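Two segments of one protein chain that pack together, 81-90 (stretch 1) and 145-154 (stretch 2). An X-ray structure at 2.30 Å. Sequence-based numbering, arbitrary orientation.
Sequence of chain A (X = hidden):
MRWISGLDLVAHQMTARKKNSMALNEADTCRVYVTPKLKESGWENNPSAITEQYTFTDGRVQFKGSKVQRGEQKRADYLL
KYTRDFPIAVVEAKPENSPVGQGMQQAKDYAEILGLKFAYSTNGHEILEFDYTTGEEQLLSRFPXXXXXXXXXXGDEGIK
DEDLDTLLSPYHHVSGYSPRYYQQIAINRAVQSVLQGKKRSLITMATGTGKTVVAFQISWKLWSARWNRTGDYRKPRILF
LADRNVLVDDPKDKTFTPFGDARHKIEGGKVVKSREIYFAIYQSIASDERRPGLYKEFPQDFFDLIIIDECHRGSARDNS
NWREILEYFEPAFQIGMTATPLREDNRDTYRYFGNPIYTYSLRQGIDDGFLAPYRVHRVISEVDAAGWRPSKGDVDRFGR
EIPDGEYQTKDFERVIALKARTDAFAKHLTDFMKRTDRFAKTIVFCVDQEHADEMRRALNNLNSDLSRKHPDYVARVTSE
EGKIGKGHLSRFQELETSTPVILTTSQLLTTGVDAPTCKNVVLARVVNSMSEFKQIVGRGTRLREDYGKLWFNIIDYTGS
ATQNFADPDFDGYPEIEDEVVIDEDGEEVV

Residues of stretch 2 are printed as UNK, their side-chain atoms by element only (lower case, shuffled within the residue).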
# COMPACT_ATOMS: atom_id res chain seq x y z
N LYS A 81 19.03 -14.18 -7.55
CA LYS A 81 17.81 -14.33 -8.33
C LYS A 81 17.85 -15.58 -9.17
O LYS A 81 18.81 -15.82 -9.90
CB LYS A 81 17.59 -13.09 -9.22
CG LYS A 81 17.53 -11.78 -8.43
CD LYS A 81 16.77 -10.67 -9.15
CE LYS A 81 17.53 -10.08 -10.31
NZ LYS A 81 17.01 -8.71 -10.60
N TYR A 82 16.83 -16.42 -9.03
CA TYR A 82 16.76 -17.64 -9.82
C TYR A 82 16.56 -17.21 -11.27
O TYR A 82 17.17 -17.74 -12.20
CB TYR A 82 15.59 -18.50 -9.40
CG TYR A 82 15.48 -19.71 -10.28
CD1 TYR A 82 16.51 -20.65 -10.32
CD2 TYR A 82 14.36 -19.91 -11.08
CE1 TYR A 82 16.43 -21.76 -11.15
CE2 TYR A 82 14.27 -21.01 -11.92
CZ TYR A 82 15.30 -21.94 -11.95
OH TYR A 82 15.21 -23.04 -12.76
N THR A 83 15.69 -16.23 -11.42
CA THR A 83 15.34 -15.65 -12.70
C THR A 83 15.39 -14.13 -12.49
O THR A 83 15.57 -13.66 -11.37
CB THR A 83 13.95 -16.14 -13.12
OG1 THR A 83 14.11 -17.21 -14.06
CG2 THR A 83 13.13 -15.06 -13.74
N ARG A 84 15.30 -13.38 -13.59
CA ARG A 84 15.36 -11.93 -13.52
C ARG A 84 14.23 -11.43 -12.64
O ARG A 84 14.45 -10.61 -11.76
CB ARG A 84 15.25 -11.31 -14.92
CG ARG A 84 15.58 -9.81 -14.94
CD ARG A 84 14.48 -8.98 -15.57
NE ARG A 84 14.52 -8.98 -17.03
CZ ARG A 84 13.46 -8.67 -17.78
NH1 ARG A 84 12.32 -8.38 -17.19
NH2 ARG A 84 13.55 -8.65 -19.11
N ASP A 85 13.03 -11.94 -12.88
CA ASP A 85 11.84 -11.56 -12.14
C ASP A 85 11.52 -12.53 -11.02
O ASP A 85 10.38 -12.59 -10.57
CB ASP A 85 10.64 -11.46 -13.08
CG ASP A 85 10.78 -10.34 -14.09
OD1 ASP A 85 11.26 -9.26 -13.70
OD2 ASP A 85 10.40 -10.53 -15.27
N PHE A 86 12.52 -13.28 -10.58
CA PHE A 86 12.28 -14.25 -9.51
C PHE A 86 13.41 -14.42 -8.49
O PHE A 86 14.23 -15.34 -8.59
CB PHE A 86 11.90 -15.61 -10.13
CG PHE A 86 11.23 -16.56 -9.17
CD1 PHE A 86 11.99 -17.39 -8.34
CD2 PHE A 86 9.84 -16.63 -9.10
CE1 PHE A 86 11.36 -18.28 -7.48
CE2 PHE A 86 9.22 -17.52 -8.24
CZ PHE A 86 9.97 -18.34 -7.43
N PRO A 87 13.48 -13.52 -7.50
CA PRO A 87 14.50 -13.58 -6.45
C PRO A 87 14.28 -14.85 -5.62
O PRO A 87 13.15 -15.33 -5.49
CB PRO A 87 14.24 -12.30 -5.66
CG PRO A 87 12.79 -12.05 -5.85
CD PRO A 87 12.60 -12.35 -7.32
N ILE A 88 15.33 -15.42 -5.05
CA ILE A 88 15.14 -16.63 -4.28
C ILE A 88 15.95 -16.76 -2.99
O ILE A 88 15.55 -17.49 -2.10
CB ILE A 88 15.38 -17.88 -5.18
CG1 ILE A 88 14.88 -19.15 -4.46
CG2 ILE A 88 16.85 -17.97 -5.56
CD1 ILE A 88 14.63 -20.34 -5.38
N ALA A 89 17.06 -16.05 -2.86
CA ALA A 89 17.87 -16.11 -1.64
C ALA A 89 18.60 -14.80 -1.32
O ALA A 89 18.67 -13.89 -2.14
CB ALA A 89 18.88 -17.26 -1.70
N VAL A 90 19.17 -14.73 -0.12
CA VAL A 90 19.88 -13.53 0.27
C VAL A 90 21.12 -13.87 1.10
O VAL A 90 21.14 -14.85 1.84
CB VAL A 90 18.92 -12.56 1.04
CG1 VAL A 90 18.54 -13.14 2.39
CG2 VAL A 90 19.55 -11.19 1.15
N UNK A 145 23.09 -24.32 -5.73
CA UNK A 145 22.98 -23.80 -7.07
C UNK A 145 21.56 -23.30 -7.28
O UNK A 145 20.64 -23.68 -6.54
o UNK A 145 22.31 -25.92 -8.03
c UNK A 145 24.65 -25.49 -7.86
c UNK A 145 23.30 -24.88 -8.11
N UNK A 146 21.36 -22.41 -8.27
CA UNK A 146 20.01 -21.90 -8.53
C UNK A 146 18.99 -23.02 -8.65
O UNK A 146 17.89 -22.95 -8.11
c UNK A 146 20.18 -21.14 -9.84
c UNK A 146 22.34 -21.71 -9.13
c UNK A 146 21.54 -20.54 -9.68
N UNK A 147 19.37 -24.07 -9.36
CA UNK A 147 18.51 -25.22 -9.59
C UNK A 147 18.18 -25.96 -8.29
O UNK A 147 17.03 -26.34 -8.07
o UNK A 147 17.77 -27.16 -12.22
c UNK A 147 18.25 -27.26 -11.07
o UNK A 147 18.01 -28.22 -10.31
c UNK A 147 19.17 -26.16 -10.60
N UNK A 148 19.18 -26.17 -7.44
CA UNK A 148 18.97 -26.86 -6.17
C UNK A 148 17.95 -26.11 -5.31
O UNK A 148 17.01 -26.71 -4.79
c UNK A 148 20.29 -27.00 -5.40
o UNK A 148 23.32 -29.01 -5.40
c UNK A 148 21.36 -27.84 -6.09
c UNK A 148 22.63 -27.98 -5.27
o UNK A 148 22.95 -27.05 -4.51
N UNK A 149 18.12 -24.80 -5.16
CA UNK A 149 17.18 -24.01 -4.36
C UNK A 149 15.77 -23.97 -4.92
O UNK A 149 14.80 -24.09 -4.18
c UNK A 149 18.97 -23.24 -2.11
c UNK A 149 17.68 -22.57 -4.18
c UNK A 149 18.93 -20.87 -2.90
c UNK A 149 18.94 -22.32 -3.33
N UNK A 150 15.64 -23.79 -6.24
CA UNK A 150 14.34 -23.73 -6.89
C UNK A 150 13.63 -25.08 -6.77
O UNK A 150 12.40 -25.14 -6.69
c UNK A 150 11.18 -21.82 -9.38
c UNK A 150 14.51 -23.35 -8.36
c UNK A 150 10.83 -22.60 -10.48
c UNK A 150 12.86 -23.89 -10.19
c UNK A 150 13.22 -23.11 -9.09
c UNK A 150 11.67 -23.64 -10.89
c UNK A 150 12.37 -22.08 -8.69
N UNK A 151 14.40 -26.17 -6.75
CA UNK A 151 13.80 -27.50 -6.61
C UNK A 151 13.30 -27.64 -5.17
O UNK A 151 12.31 -28.32 -4.91
c UNK A 151 14.83 -28.59 -6.90
c UNK A 151 14.56 -29.87 -9.07
c UNK A 151 15.28 -28.72 -8.35
n UNK A 151 16.24 -29.97 -10.96
c UNK A 151 15.53 -30.74 -9.89
N UNK A 152 14.01 -27.01 -4.23
CA UNK A 152 13.63 -27.04 -2.82
C UNK A 152 12.39 -26.17 -2.64
O UNK A 152 11.47 -26.52 -1.91
n UNK A 152 18.71 -25.60 1.22
n UNK A 152 20.39 -26.60 0.04
c UNK A 152 16.76 -26.68 -0.54
n UNK A 152 18.21 -26.88 -0.64
c UNK A 152 19.10 -26.36 0.21
c UNK A 152 15.97 -27.30 -1.69
c UNK A 152 14.72 -26.46 -1.91
N UNK A 153 12.39 -25.02 -3.30
CA UNK A 153 11.29 -24.07 -3.22
C UNK A 153 9.99 -24.66 -3.76
O UNK A 153 8.96 -24.57 -3.10
c UNK A 153 9.77 -21.29 -4.65
c UNK A 153 10.95 -21.47 -3.70
c UNK A 153 11.68 -22.79 -3.98
c UNK A 153 10.50 -21.46 -2.25
N UNK A 154 10.05 -25.29 -4.93
CA UNK A 154 8.85 -25.88 -5.53
C UNK A 154 8.37 -27.10 -4.76
O UNK A 154 7.17 -27.35 -4.68
s UNK A 154 9.49 -24.82 -8.01
c UNK A 154 9.13 -26.25 -6.98

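Position 145 precedes the helix and carries three side-chain atoms, a carbon bearing one oxygen and one carbon, and touches nothing on stretch 1. A beta-branched hydroxyl side chain of this kind is threonine, T145. It is the N-cap: its OG1 accepts from the backbone N of position 148 at 3.2 Å, although OG1 sits too close to a neighbour in the model for its place to be sure.

At 146, three carbons close a ring onto the backbone N; the CB of 146 lies 3.7 Å from Y82 CD1, and the carbonyl O of 146 is 3.5 Å from the same CD1. The closed ring identifies proline, P146, well suited to a first helical turn, where its nitrogen needs no hydrogen-bond partner.

Position 147 has two carbons, the second carrying two oxygens. The CA-to-CB bond points away from stretch 1, and the contact comes from the backbone, with the N of 147 4.1 Å from Y82 CE1 at the edge of the tyrosine ring. The short carboxylate is aspartate, D147.

Three carbons, the last bearing two oxygens, make 148 the longer acid, E148. It does not reach stretch 1; instead its OE1 accepts from T145 N at 3.0 Å, so cap and glutamate bond reciprocally.

At 149 four carbons fork at the second; the CB of 149 lies 4.0 Å from I88 CD1, and the branch packs against A89. This is leucine, L149, whose CD1 is 3.8 Å from A89 CB.

Position 150 shows one carbon followed by a ring of six carbons, with no oxygen. The ring forms an offset stack with that of Y82, centroids 4.2 Å apart and planes at 10°, while the CB of 150 sits over the Y82 face, 3.8 Å from the ring centroid. The edge of the ring is directed toward the face of F86 with the planes at 90°. This is phenylalanine, F150, and its CE1 approaches F86 CE1 to 4.0 Å.

Four carbons in a row ending in nitrogen mark 151 as lysine, K151. Its CA-to-CB bond points away from stretch 1, and its NZ forms a salt bridge with D147 OD1 at 2.6 Å, one helical turn back.

Three carbons, a nitrogen and a carbon carrying two more nitrogens give the guanidinium of arginine at 152, R152, which makes no contact with stretch 1.

At 153 a four-carbon side chain again forks at the second atom; the CB of 153 lies 4.1 Å from I88 CD1, and the branch meets the edge of the F86 ring. This is leucine, L153, with CD1 4.1 Å from F86 CZ.

One carbon and one sulfur make 154 cysteine, C154, out of reach of stretch 1.

The contact is apolar, with no hydrogen bond between the stretches. The helix crosses the strand at 101°, and P146, L149, F150 and L153 direct their CA-to-CB bonds toward stretch 1. F150 engages Y82 through its face and F86 through its edge, while I88 CD1 reaches L149, F150 and L153. The charged D147 and K151 pair with each other on the exposed side of the helix.

Stretch 2 (145-154) TPDELFKRLC
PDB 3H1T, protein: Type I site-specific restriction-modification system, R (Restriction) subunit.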